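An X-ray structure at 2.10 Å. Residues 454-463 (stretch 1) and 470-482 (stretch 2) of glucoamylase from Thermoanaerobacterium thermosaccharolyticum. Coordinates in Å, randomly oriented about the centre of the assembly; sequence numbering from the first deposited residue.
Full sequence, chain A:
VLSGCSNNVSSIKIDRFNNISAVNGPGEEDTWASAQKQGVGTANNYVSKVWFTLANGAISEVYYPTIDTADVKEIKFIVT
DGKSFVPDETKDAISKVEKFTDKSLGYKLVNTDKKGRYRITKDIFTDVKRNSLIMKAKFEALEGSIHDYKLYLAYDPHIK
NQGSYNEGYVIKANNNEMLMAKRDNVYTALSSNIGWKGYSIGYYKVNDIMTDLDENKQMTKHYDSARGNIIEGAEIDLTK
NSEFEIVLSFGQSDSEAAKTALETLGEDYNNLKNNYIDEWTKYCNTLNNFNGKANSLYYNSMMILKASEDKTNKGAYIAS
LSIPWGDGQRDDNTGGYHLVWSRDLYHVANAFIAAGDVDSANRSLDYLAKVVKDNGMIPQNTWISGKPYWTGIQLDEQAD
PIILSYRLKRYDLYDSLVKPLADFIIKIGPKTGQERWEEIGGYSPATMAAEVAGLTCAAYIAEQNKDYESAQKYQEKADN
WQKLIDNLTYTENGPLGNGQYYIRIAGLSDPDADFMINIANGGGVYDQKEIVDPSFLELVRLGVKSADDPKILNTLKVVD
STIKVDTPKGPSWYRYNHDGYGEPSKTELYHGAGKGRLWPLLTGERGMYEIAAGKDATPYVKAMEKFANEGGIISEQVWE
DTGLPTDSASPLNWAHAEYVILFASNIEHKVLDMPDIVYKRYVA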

# COMPACT_ATOMS: atom_id res chain seq x y z
N GLY A 454 -3.58 15.24 21.17
CA GLY A 454 -2.32 15.86 20.81
C GLY A 454 -1.87 17.00 21.71
O GLY A 454 -0.69 17.10 22.04
N LEU A 455 -2.81 17.87 22.09
CA LEU A 455 -2.47 18.99 22.95
C LEU A 455 -2.19 18.51 24.38
O LEU A 455 -1.37 19.10 25.09
CB LEU A 455 -3.59 20.04 22.95
CG LEU A 455 -3.79 20.84 21.65
CD1 LEU A 455 -4.92 21.84 21.84
CD2 LEU A 455 -2.50 21.57 21.27
N THR A 456 -2.86 17.44 24.80
CA THR A 456 -2.64 16.88 26.12
C THR A 456 -1.23 16.28 26.16
O THR A 456 -0.48 16.48 27.12
CB THR A 456 -3.71 15.80 26.46
OG1 THR A 456 -5.01 16.40 26.55
CG2 THR A 456 -3.39 15.12 27.79
N CYS A 457 -0.85 15.55 25.10
CA CYS A 457 0.48 14.96 25.04
C CYS A 457 1.53 16.06 24.92
O CYS A 457 2.64 15.94 25.44
CB CYS A 457 0.60 14.00 23.84
SG CYS A 457 -0.47 12.54 23.93
N ALA A 458 1.17 17.15 24.23
CA ALA A 458 2.09 18.27 24.06
C ALA A 458 2.36 18.93 25.40
O ALA A 458 3.47 19.36 25.68
CB ALA A 458 1.51 19.29 23.08
N ALA A 459 1.32 19.01 26.23
CA ALA A 459 1.44 19.61 27.55
C ALA A 459 2.35 18.75 28.42
O ALA A 459 3.16 19.26 29.19
CB ALA A 459 0.07 19.73 28.19
N TYR A 460 2.21 17.43 28.29
CA TYR A 460 3.02 16.49 29.06
C TYR A 460 4.49 16.66 28.70
O TYR A 460 5.35 16.75 29.57
CB TYR A 460 2.60 15.05 28.74
CG TYR A 460 3.39 14.00 29.50
CD1 TYR A 460 2.97 13.55 30.75
CD2 TYR A 460 4.56 13.46 28.96
CE1 TYR A 460 3.68 12.58 31.44
CE2 TYR A 460 5.29 12.48 29.65
CZ TYR A 460 4.84 12.05 30.89
OH TYR A 460 5.55 11.08 31.57
N ILE A 461 4.77 16.70 27.40
CA ILE A 461 6.13 16.85 26.91
C ILE A 461 6.70 18.22 27.29
O ILE A 461 7.89 18.34 27.58
CB ILE A 461 6.21 16.67 25.39
CG1 ILE A 461 5.78 15.24 25.01
CG2 ILE A 461 7.62 16.95 24.90
CD1 ILE A 461 5.73 14.99 23.52
N ALA A 462 5.85 19.24 27.27
CA ALA A 462 6.30 20.59 27.63
C ALA A 462 6.77 20.58 29.08
O ALA A 462 7.77 21.20 29.41
CB ALA A 462 5.17 21.58 27.45
N GLU A 463 6.03 19.87 29.93
CA GLU A 463 6.39 19.77 31.34
C GLU A 463 7.72 19.05 31.53
O GLU A 463 8.52 19.43 32.39
CB GLU A 463 5.29 19.04 32.12
CG GLU A 463 4.03 19.87 32.33
CD GLU A 463 2.98 19.15 33.15
OE1 GLU A 463 1.89 19.73 33.37
OE2 GLU A 463 3.23 18.00 33.57
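Stretch 2 470-482: SAQKYQEKADNWQ

Stretch 2 is helical throughout, as is stretch 1, and it runs back along its partner nearly antiparallel: the N-to-C directions differ by 162°, and the axes approach to 7.8 Å. Such closeness goes with small residues at the tightest point of the register, where the CA atoms of A459 and A471 are 4.0 Å apart. Here the bumps are single methyls. A459 CB rests 3.4 Å from A471 O and 3.2 Å from Q475 CG, so it meets backbone as much as side chain. A462 CB lies 3.9 Å from A471 CB, and E463, whose CB points sideways, runs out extended so that its end comes nearer, with E463 CG 3.4 Å from A471 CB.

Toward the start of stretch 1 the main bump is L455, a knob among Y474, K477, A478 and W481. L455 CB is 3.8 Å from A478 CB, while L455 CD1 reaches W481 CZ3 at 3.7 Å and makes an off-centre CH-pi contact with the six-membered ring. In return Y474 leans on stretch 1, its CB 3.5 Å from L455 O and its CD1 3.8 Å from A458 CB. Beside them, Q475 folds in, placing OE1 3.0 Å from T456 CG2.

No hydrogen bond crosses the contact; what is seen is fitted shape, alanines where the backbones come closest and one leucine set as a knob in a hollow.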

# COMPACT_ATOMS: atom_id res chain seq x y z
N SER A 470 3.88 26.86 28.53
CA SER A 470 3.27 26.22 27.37
C SER A 470 2.40 25.05 27.81
O SER A 470 1.31 24.84 27.28
CB SER A 470 4.35 25.73 26.40
OG SER A 470 5.07 26.81 25.83
N ALA A 471 2.89 24.29 28.79
CA ALA A 471 2.16 23.14 29.30
C ALA A 471 0.75 23.54 29.71
O ALA A 471 -0.23 22.92 29.30
CB ALA A 471 2.90 22.55 30.48
N GLN A 472 0.64 24.59 30.53
CA GLN A 472 -0.66 25.07 31.00
C GLN A 472 -1.53 25.53 29.84
O GLN A 472 -2.72 25.24 29.79
CB GLN A 472 -0.47 26.23 31.98
CG GLN A 472 -1.78 26.73 32.55
CD GLN A 472 -1.60 27.97 33.39
OE1 GLN A 472 -0.91 27.96 34.41
NE2 GLN A 472 -2.23 29.07 32.96
N LYS A 473 -0.92 26.25 28.91
CA LYS A 473 -1.62 26.77 27.73
C LYS A 473 -2.22 25.63 26.89
O LYS A 473 -3.39 25.68 26.50
CB LYS A 473 -0.63 27.57 26.89
CG LYS A 473 -1.21 28.17 25.62
CD LYS A 473 -0.14 28.98 24.88
CE LYS A 473 -0.67 29.54 23.57
NZ LYS A 473 -1.91 30.35 23.77
N TYR A 474 -1.41 24.62 26.61
CA TYR A 474 -1.84 23.48 25.82
C TYR A 474 -2.99 22.73 26.49
O TYR A 474 -4.02 22.48 25.86
CB TYR A 474 -0.66 22.53 25.59
CG TYR A 474 0.44 23.11 24.74
CD1 TYR A 474 1.74 22.63 24.82
CD2 TYR A 474 0.18 24.14 23.83
CE1 TYR A 474 2.76 23.17 24.04
CE2 TYR A 474 1.19 24.68 23.04
CZ TYR A 474 2.49 24.19 23.15
OH TYR A 474 3.50 24.73 22.39
N GLN A 475 -2.83 22.37 27.76
CA GLN A 475 -3.86 21.64 28.48
C GLN A 475 -5.17 22.40 28.61
O GLN A 475 -6.24 21.80 28.49
CB GLN A 475 -3.38 21.24 29.87
CG GLN A 475 -2.60 19.95 29.89
CD GLN A 475 -3.39 18.73 29.41
OE1 GLN A 475 -2.84 17.65 29.28
NE2 GLN A 475 -4.69 18.91 29.15
N GLU A 476 -5.09 23.70 28.87
CA GLU A 476 -6.30 24.51 28.99
C GLU A 476 -7.09 24.46 27.69
O GLU A 476 -8.31 24.35 27.70
CB GLU A 476 -5.93 25.96 29.32
CG GLU A 476 -5.95 26.29 30.80
CD GLU A 476 -5.49 27.70 31.10
OE1 GLU A 476 -6.02 28.65 30.48
OE2 GLU A 476 -4.59 27.87 31.96
N LYS A 477 -6.38 24.55 26.57
CA LYS A 477 -7.00 24.51 25.26
C LYS A 477 -7.64 23.13 25.08
O LYS A 477 -8.80 23.02 24.70
CB LYS A 477 -5.96 24.77 24.18
CG LYS A 477 -6.52 25.03 22.79
CD LYS A 477 -7.33 26.33 22.74
CE LYS A 477 -6.46 27.55 22.98
NZ LYS A 477 -7.24 28.82 22.84
N ALA A 478 -6.87 22.09 25.37
CA ALA A 478 -7.34 20.72 25.23
C ALA A 478 -8.62 20.48 26.03
O ALA A 478 -9.57 19.87 25.52
CB ALA A 478 -6.25 19.74 25.68
N ASP A 479 -8.64 20.95 27.27
CA ASP A 479 -9.80 20.79 28.14
C ASP A 479 -11.01 21.53 27.57
O ASP A 479 -12.13 21.02 27.62
CB ASP A 479 -9.50 21.31 29.54
CG ASP A 479 -8.51 20.43 30.30
OD1 ASP A 479 -8.14 20.80 31.43
OD2 ASP A 479 -8.11 19.37 29.78
N ASN A 480 -10.77 22.72 27.05
CA ASN A 480 -11.83 23.53 26.47
C ASN A 480 -12.44 22.83 25.26
O ASN A 480 -13.66 22.65 25.17
CB ASN A 480 -11.29 24.91 26.06
CG ASN A 480 -12.33 25.77 25.38
OD1 ASN A 480 -13.38 26.08 25.96
ND2 ASN A 480 -12.06 26.16 24.14
N TRP A 481 -11.59 22.44 24.32
CA TRP A 481 -12.06 21.76 23.12
C TRP A 481 -12.73 20.43 23.46
O TRP A 481 -13.71 20.05 22.82
CB TRP A 481 -10.89 21.53 22.15
CG TRP A 481 -10.30 22.80 21.60
CD1 TRP A 481 -10.70 24.08 21.88
CD2 TRP A 481 -9.22 22.91 20.66
NE1 TRP A 481 -9.93 24.98 21.18
CE2 TRP A 481 -9.01 24.29 20.42
CE3 TRP A 481 -8.40 21.98 20.01
CZ2 TRP A 481 -8.02 24.75 19.56
CZ3 TRP A 481 -7.42 22.45 19.14
CH2 TRP A 481 -7.24 23.82 18.93
N GLN A 482 -12.22 19.75 24.47
CA GLN A 482 -12.79 18.47 24.87
C GLN A 482 -14.23 18.68 25.35
O GLN A 482 -15.11 17.88 25.05
CB GLN A 482 -11.95 17.83 25.98
CG GLN A 482 -12.21 16.34 26.24
CD GLN A 482 -13.41 16.08 27.13
OE1 GLN A 482 -13.82 16.93 27.92
NE2 GLN A 482 -13.97 14.88 27.03